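Local coordinates for protein CD180 antigen (Mus musculus, PDB 3T6Q) that may cooperate with MD-1 and TLR4 in the innate immune response of B-cells to bacterial lipopolysaccharide, leading to NF-kappa-B activation, at residues Q452-I466 with L478-D492. Numbering follows the deposited sequence.
With NAG (2-acetamido-2-deoxy-beta-D-glucopyranose), chain F.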
ATOM      1  N   GLN A 452       7.423  53.252   9.721  1.00 17.01           N
ATOM      2  CA  GLN A 452       7.840  52.986   8.337  1.00 20.32           C
ATOM      3  C   GLN A 452       6.754  52.374   7.459  1.00 19.83           C
ATOM      4  O   GLN A 452       6.794  52.521   6.236  1.00 20.01           O
ATOM      5  CB  GLN A 452       9.007  51.998   8.313  1.00 23.64           C
ATOM      6  CG  GLN A 452      10.299  52.523   8.948  1.00 27.69           C
ATOM      7  CD  GLN A 452      11.371  51.450   8.933  1.00 32.02           C
ATOM      8  OE1 GLN A 452      11.231  50.424   8.260  1.00 38.59           O
ATOM      9  NE2 GLN A 452      12.410  51.644   9.707  1.00 36.35           N
ATOM     10  N   HIS A 453       5.790  51.699   8.086  1.00 18.94           N
ATOM     11  CA  HIS A 453       4.883  50.803   7.351  1.00 16.31           C
ATOM     12  C   HIS A 453       3.516  50.916   7.999  1.00 18.62           C
ATOM     13  O   HIS A 453       3.343  50.618   9.196  1.00 17.84           O
ATOM     14  CB  HIS A 453       5.448  49.375   7.395  1.00 17.02           C
ATOM     15  CG  HIS A 453       4.692  48.344   6.609  1.00 18.91           C
ATOM     16  ND1 HIS A 453       5.221  47.129   6.319  1.00 19.84           N
ATOM     17  CD2 HIS A 453       3.379  48.323   6.125  1.00 21.06           C
ATOM     18  CE1 HIS A 453       4.318  46.385   5.659  1.00 22.26           C
ATOM     19  NE2 HIS A 453       3.183  47.103   5.547  1.00 23.34           N
ATOM     20  N   LEU A 454       2.527  51.395   7.229  1.00 16.46           N
ATOM     21  CA  LEU A 454       1.180  51.586   7.787  1.00 16.58           C
ATOM     22  C   LEU A 454       0.172  50.967   6.856  1.00 18.79           C
ATOM     23  O   LEU A 454       0.102  51.359   5.663  1.00 17.70           O
ATOM     24  CB  LEU A 454       0.858  53.068   7.960  1.00 16.90           C
ATOM     25  CG  LEU A 454      -0.525  53.489   8.457  1.00 19.47           C
ATOM     26  CD1 LEU A 454      -0.738  52.942   9.875  1.00 17.45           C
ATOM     27  CD2 LEU A 454      -0.653  55.006   8.412  1.00 20.11           C
ATOM     28  N   ASN A 455      -0.590  49.983   7.357  1.00 18.04           N
ATOM     29  CA  ASN A 455      -1.575  49.359   6.485  1.00 17.66           C
ATOM     30  C   ASN A 455      -2.923  49.875   6.930  1.00 20.42           C
ATOM     31  O   ASN A 455      -3.353  49.627   8.071  1.00 16.44           O
ATOM     32  CB  ASN A 455      -1.500  47.808   6.565  1.00 16.77           C
ATOM     33  CG  ASN A 455      -2.456  47.090   5.606  1.00 18.18           C
ATOM     34  OD1 ASN A 455      -2.104  46.048   5.081  1.00 21.23           O
ATOM     35  ND2 ASN A 455      -3.659  47.594   5.423  1.00 14.55           N
ATOM     36  N   LEU A 456      -3.602  50.589   6.024  1.00 17.15           N
ATOM     37  CA  LEU A 456      -4.948  51.076   6.298  1.00 15.75           C
ATOM     38  C   LEU A 456      -5.965  50.597   5.296  1.00 19.15           C
ATOM     39  O   LEU A 456      -6.959  51.302   5.015  1.00 20.66           O
ATOM     40  CB  LEU A 456      -4.950  52.596   6.287  1.00 18.78           C
ATOM     41  CG  LEU A 456      -4.144  53.326   7.352  1.00 21.23           C
ATOM     42  CD1 LEU A 456      -4.211  54.801   7.083  1.00 21.51           C
ATOM     43  CD2 LEU A 456      -4.683  53.013   8.746  1.00 21.24           C
ATOM     44  N   GLN A 457      -5.770  49.399   4.754  1.00 19.67           N
ATOM     45  CA  GLN A 457      -6.747  48.848   3.856  1.00 20.68           C
ATOM     46  C   GLN A 457      -8.113  48.809   4.540  1.00 23.39           C
ATOM     47  O   GLN A 457      -8.215  48.443   5.721  1.00 19.74           O
ATOM     48  CB  GLN A 457      -6.319  47.438   3.457  1.00 21.66           C
ATOM     49  CG  GLN A 457      -7.204  46.817   2.413  1.00 32.72           C
ATOM     50  CD  GLN A 457      -6.824  45.392   2.069  1.00 36.43           C
ATOM     51  OE1 GLN A 457      -7.621  44.475   2.242  1.00 48.67           O
ATOM     52  NE2 GLN A 457      -5.630  45.207   1.556  1.00 42.18           N
ATOM     53  N   GLY A 458      -9.184  49.157   3.807  1.00 25.34           N
ATOM     54  CA  GLY A 458     -10.540  49.096   4.394  1.00 22.10           C
ATOM     55  C   GLY A 458     -10.919  50.107   5.484  1.00 26.64           C
ATOM     56  O   GLY A 458     -11.866  49.876   6.249  1.00 32.23           O
ATOM     57  N   ASN A 459     -10.209  51.228   5.589  1.00 23.22           N
ATOM     58  CA  ASN A 459     -10.645  52.300   6.475  1.00 22.75           C
ATOM     59  C   ASN A 459     -11.350  53.372   5.617  1.00 30.58           C
ATOM     60  O   ASN A 459     -11.637  53.100   4.444  1.00 30.11           O
ATOM     61  CB  ASN A 459      -9.485  52.888   7.262  1.00 23.65           C
ATOM     62  CG  ASN A 459      -8.954  51.911   8.299  1.00 27.18           C
ATOM     63  OD1 ASN A 459      -9.362  51.947   9.446  1.00 28.38           O
ATOM     64  ND2 ASN A 459      -8.091  50.998   7.869  1.00 22.47           N
ATOM     65  N   HIS A 460     -11.586  54.570   6.170  1.00 33.88           N
ATOM     66  CA  HIS A 460     -12.381  55.603   5.445  1.00 37.46           C
ATOM     67  C   HIS A 460     -12.023  57.032   5.718  1.00 36.64           C
ATOM     68  O   HIS A 460     -11.466  57.383   6.780  1.00 33.47           O
ATOM     69  CB  HIS A 460     -13.872  55.421   5.708  1.00 41.14           C
ATOM     70  CG  HIS A 460     -14.291  55.830   7.103  1.00 51.30           C
ATOM     71  ND1 HIS A 460     -14.831  57.050   7.379  1.00 55.27           N
ATOM     72  CD2 HIS A 460     -14.224  55.140   8.319  1.00 55.82           C
ATOM     73  CE1 HIS A 460     -15.091  57.134   8.698  1.00 62.26           C
ATOM     74  NE2 HIS A 460     -14.728  55.962   9.274  1.00 58.27           N
ATOM     75  N   PHE A 461     -12.366  57.879   4.746  1.00 32.65           N
ATOM     76  CA  PHE A 461     -12.232  59.307   4.897  1.00 33.03           C
ATOM     77  C   PHE A 461     -13.623  59.905   4.706  1.00 34.77           C
ATOM     78  O   PHE A 461     -14.421  59.362   3.926  1.00 28.18           O
ATOM     79  CB  PHE A 461     -11.279  59.879   3.842  1.00 32.74           C
ATOM     80  CG  PHE A 461      -9.828  59.548   4.074  1.00 33.85           C
ATOM     81  CD1 PHE A 461      -8.964  60.477   4.644  1.00 37.48           C
ATOM     82  CD2 PHE A 461      -9.322  58.309   3.703  1.00 34.84           C
ATOM     83  CE1 PHE A 461      -7.616  60.160   4.834  1.00 33.14           C
ATOM     84  CE2 PHE A 461      -7.990  57.986   3.895  1.00 32.82           C
ATOM     85  CZ  PHE A 461      -7.135  58.912   4.468  1.00 32.90           C
ATOM     86  N   PRO A 462     -13.905  61.027   5.391  1.00 38.54           N
ATOM     87  CA  PRO A 462     -15.213  61.665   5.201  1.00 39.30           C
ATOM     88  C   PRO A 462     -15.453  61.938   3.704  1.00 34.83           C
ATOM     89  O   PRO A 462     -14.601  62.542   3.051  1.00 33.97           O
ATOM     90  CB  PRO A 462     -15.083  62.978   5.991  1.00 38.93           C
ATOM     91  CG  PRO A 462     -14.014  62.717   6.997  1.00 40.24           C
ATOM     92  CD  PRO A 462     -13.048  61.779   6.335  1.00 39.76           C
ATOM     93  N   LYS A 463     -16.568  61.428   3.170  1.00 29.60           N
ATOM     94  CA  LYS A 463     -16.965  61.645   1.751  1.00 36.88           C
ATOM     95  C   LYS A 463     -15.989  61.098   0.696  1.00 31.57           C
ATOM     96  O   LYS A 463     -15.948  61.608  -0.433  1.00 29.43           O
ATOM     97  CB  LYS A 463     -17.186  63.137   1.483  1.00 36.75           C
ATOM     98  CG  LYS A 463     -18.142  63.822   2.440  1.00 47.61           C
ATOM     99  CD  LYS A 463     -19.486  63.125   2.455  1.00 50.19           C
ATOM    100  CE  LYS A 463     -20.582  64.142   2.656  1.00 53.48           C
ATOM    101  NZ  LYS A 463     -21.821  63.419   3.007  1.00 56.68           N
ATOM    102  N   GLY A 464     -15.188  60.091   1.074  1.00 30.53           N
ATOM    103  CA  GLY A 464     -14.210  59.451   0.167  1.00 26.07           C
ATOM    104  C   GLY A 464     -13.122  60.390  -0.319  1.00 24.67           C
ATOM    105  O   GLY A 464     -12.538  60.166  -1.381  1.00 24.69           O
ATOM    106  N   ASN A 465     -12.873  61.462   0.416  1.00 24.08           N
ATOM    107  CA  ASN A 465     -11.840  62.408   0.028  1.00 26.49           C
ATOM    108  C   ASN A 465     -10.710  62.544   1.064  1.00 31.50           C
ATOM    109  O   ASN A 465     -10.977  62.806   2.239  1.00 28.20           O
ATOM    110  CB  ASN A 465     -12.431  63.796  -0.218  1.00 25.77           C
ATOM    111  CG  ASN A 465     -11.380  64.795  -0.679  1.00 31.07           C
ATOM    112  OD1 ASN A 465     -10.698  64.573  -1.683  1.00 30.62           O
ATOM    113  ND2 ASN A 465     -11.197  65.878   0.094  1.00 34.41           N
ATOM    114  N   ILE A 466      -9.455  62.447   0.618  1.00 27.71           N
ATOM    115  CA  ILE A 466      -8.337  62.760   1.504  1.00 26.87           C
ATOM    116  C   ILE A 466      -8.027  64.214   1.334  1.00 28.29           C
ATOM    117  O   ILE A 466      -7.576  64.634   0.265  1.00 27.09           O
ATOM    118  CB  ILE A 466      -7.079  61.924   1.213  1.00 24.67           C
ATOM    119  CG1 ILE A 466      -7.446  60.421   1.124  1.00 21.24           C
ATOM    120  CG2 ILE A 466      -6.054  62.146   2.317  1.00 23.79           C
ATOM    121  CD1 ILE A 466      -6.216  59.519   0.992  1.00 23.44           C
ATOM    122  N   LEU A 478       7.498  57.519   7.061  1.00 21.40           N
ATOM    123  CA  LEU A 478       6.699  56.493   6.391  1.00 20.59           C
ATOM    124  C   LEU A 478       7.238  56.105   5.025  1.00 20.14           C
ATOM    125  O   LEU A 478       7.485  56.969   4.175  1.00 22.31           O
ATOM    126  CB  LEU A 478       5.241  56.961   6.271  1.00 19.53           C
ATOM    127  CG  LEU A 478       4.261  55.834   5.943  1.00 20.42           C
ATOM    128  CD1 LEU A 478       4.147  54.987   7.229  1.00 18.95           C
ATOM    129  CD2 LEU A 478       2.907  56.509   5.666  1.00 21.44           C
ATOM    130  N   GLU A 479       7.396  54.808   4.809  1.00 18.82           N
ATOM    131  CA  GLU A 479       7.838  54.276   3.530  1.00 21.00           C
ATOM    132  C   GLU A 479       6.762  53.538   2.785  1.00 21.74           C
ATOM    133  O   GLU A 479       6.691  53.637   1.554  1.00 20.07           O
ATOM    134  CB  GLU A 479       9.049  53.347   3.699  1.00 21.37           C
ATOM    135  CG  GLU A 479      10.320  54.139   3.994  1.00 22.37           C
ATOM    136  CD  GLU A 479      11.503  53.236   4.269  1.00 29.09           C
ATOM    137  OE1 GLU A 479      11.648  52.176   3.621  1.00 24.68           O
ATOM    138  OE2 GLU A 479      12.285  53.597   5.160  1.00 36.78           O
ATOM    139  N   ILE A 480       5.947  52.786   3.524  1.00 20.20           N
ATOM    140  CA  ILE A 480       4.947  51.903   2.909  1.00 18.85           C
ATOM    141  C   ILE A 480       3.576  52.334   3.447  1.00 18.57           C
ATOM    142  O   ILE A 480       3.378  52.429   4.666  1.00 19.93           O
ATOM    143  CB  ILE A 480       5.197  50.414   3.280  1.00 18.72           C
ATOM    144  CG1 ILE A 480       6.557  49.953   2.776  1.00 19.81           C
ATOM    145  CG2 ILE A 480       4.069  49.522   2.749  1.00 19.60           C
ATOM    146  CD1 ILE A 480       7.046  48.652   3.402  1.00 19.75           C
ATOM    147  N   LEU A 481       2.670  52.641   2.524  1.00 18.87           N
ATOM    148  CA  LEU A 481       1.327  53.104   2.823  1.00 19.02           C
ATOM    149  C   LEU A 481       0.356  52.294   1.972  1.00 19.19           C
ATOM    150  O   LEU A 481       0.458  52.275   0.719  1.00 16.50           O
ATOM    151  CB  LEU A 481       1.188  54.610   2.539  1.00 19.79           C
ATOM    152  CG  LEU A 481      -0.182  55.294   2.707  1.00 21.51           C
ATOM    153  CD1 LEU A 481      -0.695  55.088   4.156  1.00 21.92           C
ATOM    154  CD2 LEU A 481      -0.037  56.792   2.360  1.00 20.65           C
ATOM    155  N   VAL A 482      -0.570  51.608   2.646  1.00 18.10           N
ATOM    156  CA  VAL A 482      -1.573  50.759   1.944  1.00 18.81           C
ATOM    157  C   VAL A 482      -2.921  51.427   2.223  1.00 19.33           C
ATOM    158  O   VAL A 482      -3.366  51.523   3.381  1.00 18.89           O
ATOM    159  CB  VAL A 482      -1.610  49.299   2.474  1.00 22.81           C
ATOM    160  CG1 VAL A 482      -2.666  48.465   1.727  1.00 19.41           C
ATOM    161  CG2 VAL A 482      -0.243  48.666   2.359  1.00 18.58           C
ATOM    162  N   LEU A 483      -3.541  51.922   1.148  1.00 18.62           N
ATOM    163  CA  LEU A 483      -4.833  52.571   1.208  1.00 19.99           C
ATOM    164  C   LEU A 483      -5.797  51.937   0.243  1.00 20.33           C
ATOM    165  O   LEU A 483      -6.690  52.606  -0.280  1.00 20.76           O
ATOM    166  CB  LEU A 483      -4.687  54.074   0.885  1.00 17.82           C
ATOM    167  CG  LEU A 483      -4.046  54.954   1.969  1.00 21.39           C
ATOM    168  CD1 LEU A 483      -3.806  56.355   1.415  1.00 20.77           C
ATOM    169  CD2 LEU A 483      -4.927  55.062   3.205  1.00 23.15           C
ATOM    170  N   SER A 484      -5.639  50.643   0.023  1.00 17.74           N
ATOM    171  CA  SER A 484      -6.493  49.961  -0.925  1.00 21.62           C
ATOM    172  C   SER A 484      -7.878  49.687  -0.291  1.00 21.13           C
ATOM    173  O   SER A 484      -7.976  49.669   0.929  1.00 20.81           O
ATOM    174  CB  SER A 484      -5.813  48.687  -1.409  1.00 18.70           C
ATOM    175  OG  SER A 484      -5.421  47.895  -0.285  1.00 24.32           O
ATOM    176  N   PHE A 485      -8.939  49.512  -1.101  1.00 21.38           N
ATOM    177  CA  PHE A 485     -10.305  49.304  -0.524  1.00 21.47           C
ATOM    178  C   PHE A 485     -10.747  50.309   0.510  1.00 22.88           C
ATOM    179  O   PHE A 485     -11.352  49.950   1.551  1.00 23.93           O
ATOM    180  CB  PHE A 485     -10.372  47.899   0.122  1.00 22.70           C
ATOM    181  CG  PHE A 485     -10.131  46.790  -0.856  1.00 24.62           C
ATOM    182  CD1 PHE A 485     -11.183  46.293  -1.650  1.00 28.56           C
ATOM    183  CD2 PHE A 485      -8.859  46.270  -1.038  1.00 25.21           C
ATOM    184  CE1 PHE A 485     -10.943  45.290  -2.584  1.00 25.44           C
ATOM    185  CE2 PHE A 485      -8.628  45.265  -1.946  1.00 26.31           C
ATOM    186  CZ  PHE A 485      -9.663  44.771  -2.719  1.00 24.62           C
ATOM    187  N   CYS A 486     -10.419  51.571   0.297  1.00 19.03           N
ATOM    188  CA  CYS A 486     -10.789  52.611   1.237  1.00 19.58           C
ATOM    189  C   CYS A 486     -11.980  53.473   0.735  1.00 19.03           C
ATOM    190  O   CYS A 486     -12.180  54.579   1.245  1.00 22.18           O
ATOM    191  CB  CYS A 486      -9.573  53.509   1.556  1.00 23.16           C
ATOM    192  SG  CYS A 486      -8.432  52.643   2.700  1.00 23.95           S
ATOM    193  N   ASP A 487     -12.650  52.994  -0.310  1.00 23.10           N
ATOM    194  CA  ASP A 487     -13.827  53.690  -0.917  1.00 26.15           C
ATOM    195  C   ASP A 487     -13.464  55.111  -1.369  1.00 26.71           C
ATOM    196  O   ASP A 487     -14.257  56.042  -1.174  1.00 24.29           O
ATOM    197  CB  ASP A 487     -14.929  53.761   0.153  1.00 33.26           C
ATOM    198  CG  ASP A 487     -16.273  54.213  -0.393  1.00 40.55           C
ATOM    199  OD1 ASP A 487     -16.936  55.004   0.328  1.00 37.10           O
ATOM    200  OD2 ASP A 487     -16.644  53.784  -1.520  1.00 35.29           O
ATOM    201  N   LEU A 488     -12.228  55.297  -1.869  1.00 19.80           N
ATOM    202  CA  LEU A 488     -11.724  56.638  -2.132  1.00 21.45           C
ATOM    203  C   LEU A 488     -12.205  57.140  -3.483  1.00 19.48           C
ATOM    204  O   LEU A 488     -12.081  56.443  -4.497  1.00 20.53           O
ATOM    205  CB  LEU A 488     -10.177  56.658  -2.108  1.00 20.08           C
ATOM    206  CG  LEU A 488      -9.543  56.533  -0.714  1.00 21.17           C
ATOM    207  CD1 LEU A 488      -8.017  56.507  -0.884  1.00 19.58           C
ATOM    208  CD2 LEU A 488      -9.992  57.663   0.211  1.00 24.08           C
ATOM    209  N   SER A 489     -12.717  58.364  -3.490  1.00 21.84           N
ATOM    210  CA  SER A 489     -13.029  59.067  -4.746  1.00 23.92           C
ATOM    211  C   SER A 489     -11.928  59.999  -5.184  1.00 22.94           C
ATOM    212  O   SER A 489     -11.711  60.193  -6.382  1.00 24.02           O
ATOM    213  CB  SER A 489     -14.312  59.905  -4.589  1.00 26.57           C
ATOM    214  OG  SER A 489     -15.427  59.024  -4.550  1.00 29.12           O
ATOM    215  N   SER A 490     -11.232  60.595  -4.219  1.00 20.98           N
ATOM    216  CA  SER A 490     -10.256  61.651  -4.545  1.00 22.53           C
ATOM    217  C   SER A 490      -9.242  61.799  -3.448  1.00 22.89           C
ATOM    218  O   SER A 490      -9.512  61.476  -2.292  1.00 24.96           O
ATOM    219  CB  SER A 490     -10.971  63.018  -4.741  1.00 21.06           C
ATOM    220  OG  SER A 490     -11.920  63.245  -3.695  1.00 26.18           O
ATOM    221  N   ILE A 491      -8.108  62.375  -3.817  1.00 23.94           N
ATOM    222  CA  ILE A 491      -7.007  62.650  -2.906  1.00 23.55           C
ATOM    223  C   ILE A 491      -6.535  64.041  -3.276  1.00 24.14           C
ATOM    224  O   ILE A 491      -6.165  64.295  -4.426  1.00 27.14           O
ATOM    225  CB  ILE A 491      -5.852  61.603  -3.074  1.00 24.36           C
ATOM    226  CG1 ILE A 491      -6.387  60.164  -2.897  1.00 22.69           C
ATOM    227  CG2 ILE A 491      -4.687  61.901  -2.104  1.00 24.25           C
ATOM    228  CD1 ILE A 491      -5.316  59.102  -2.986  1.00 22.60           C
ATOM    229  N   ASP A 492      -6.601  64.963  -2.325  1.00 24.42           N
ATOM    230  CA  ASP A 492      -6.071  66.292  -2.531  1.00 26.60           C
ATOM    231  C   ASP A 492      -4.611  66.240  -2.993  1.00 27.73           C
ATOM    232  O   ASP A 492      -3.841  65.409  -2.507  1.00 27.52           O
ATOM    233  CB  ASP A 492      -6.196  67.085  -1.216  1.00 28.20           C
ATOM    234  CG  ASP A 492      -5.935  68.564  -1.419  1.00 31.87           C
ATOM    235  OD1 ASP A 492      -6.909  69.292  -1.620  1.00 41.88           O
ATOM    236  OD2 ASP A 492      -4.761  68.979  -1.427  1.00 29.71           O
TER
HETATM  237  C1  NAG F   1      -0.718  43.274   9.141  1.00 17.50           C
HETATM  238  C2  NAG F   1      -0.826  41.768   8.854  1.00 19.29           C
HETATM  239  C3  NAG F   1       0.543  41.124   9.166  1.00 18.97           C
HETATM  240  C4  NAG F   1       1.710  41.813   8.417  1.00 20.06           C
HETATM  241  C5  NAG F   1       1.649  43.333   8.625  1.00 19.13           C
HETATM  242  C6  NAG F   1       2.670  44.088   7.768  1.00 20.24           C
HETATM  243  C7  NAG F   1      -2.941  40.526   9.185  1.00 20.70           C
HETATM  244  C8  NAG F   1      -3.960  39.964  10.168  1.00 16.63           C
HETATM  245  N2  NAG F   1      -1.897  41.176   9.689  1.00 17.93           N
HETATM  246  O3  NAG F   1       0.502  39.740   8.791  1.00 17.46           O
HETATM  247  O4  NAG F   1       2.964  41.424   9.002  1.00 21.96           O
HETATM  248  O5  NAG F   1       0.344  43.839   8.344  1.00 18.49           O
HETATM  249  O6  NAG F   1       2.490  43.757   6.405  1.00 21.57           O
HETATM  250  O7  NAG F   1      -3.092  40.370   7.976  1.00 21.66           O
HETATM  251  O   HOH W   1     -13.171  56.972   2.218  1.00 34.28           O
HETATM  252  O   HOH W   2     -15.929  56.892   2.307  1.00 43.94           O
HETATM  253  O   HOH W   3     -17.038  60.722  -3.083  1.00 39.63           O
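Ile480 lays its CG2 over one face of the His453 ring, 3.9 Å from the ring centroid, a CH-pi contact in which the beta-branch of isoleucine places a methyl against the flat imidazole. With CG anti to the backbone N (chi1 -176°), the ring is set beside its own carbonyl carbon, alongside Ile480, and its CE1 lies 3.3 Å from NAG O6, part of a glycan carried by the protein itself. The backbones that carry these side chains pair in parallel: Leu454 N donates to Ile480 O, and Leu454 O accepts from Val482 N. His453, Asn455, Ile480 and Val482 share one face, while Leu454 and Leu481 point into the core. This is the stacking of successive leucine-rich repeats, here LRR 16 and 17, in a Toll-like receptor solenoid. Further round the coil, Ile466 CG1 sits centrally over a face of the Phe461 ring, Leu488 CD2 reaches Phe461 CD2 at 3.6 Å, and Leu483 CD2 meets the ring edge, packing the flat phenyl against branched aliphatics of both repeats. Gly464 has positive phi (63°), and a side chain there would point at the neighbouring backbone; its O accepts from Ser489 N (2.8 Å) and Ser490 N (3.2 Å). Asn459 closes the type II turn from Leu456: ND2 donates to Leu456 O and Leu432 O, OD1 accepts from Leu437 N.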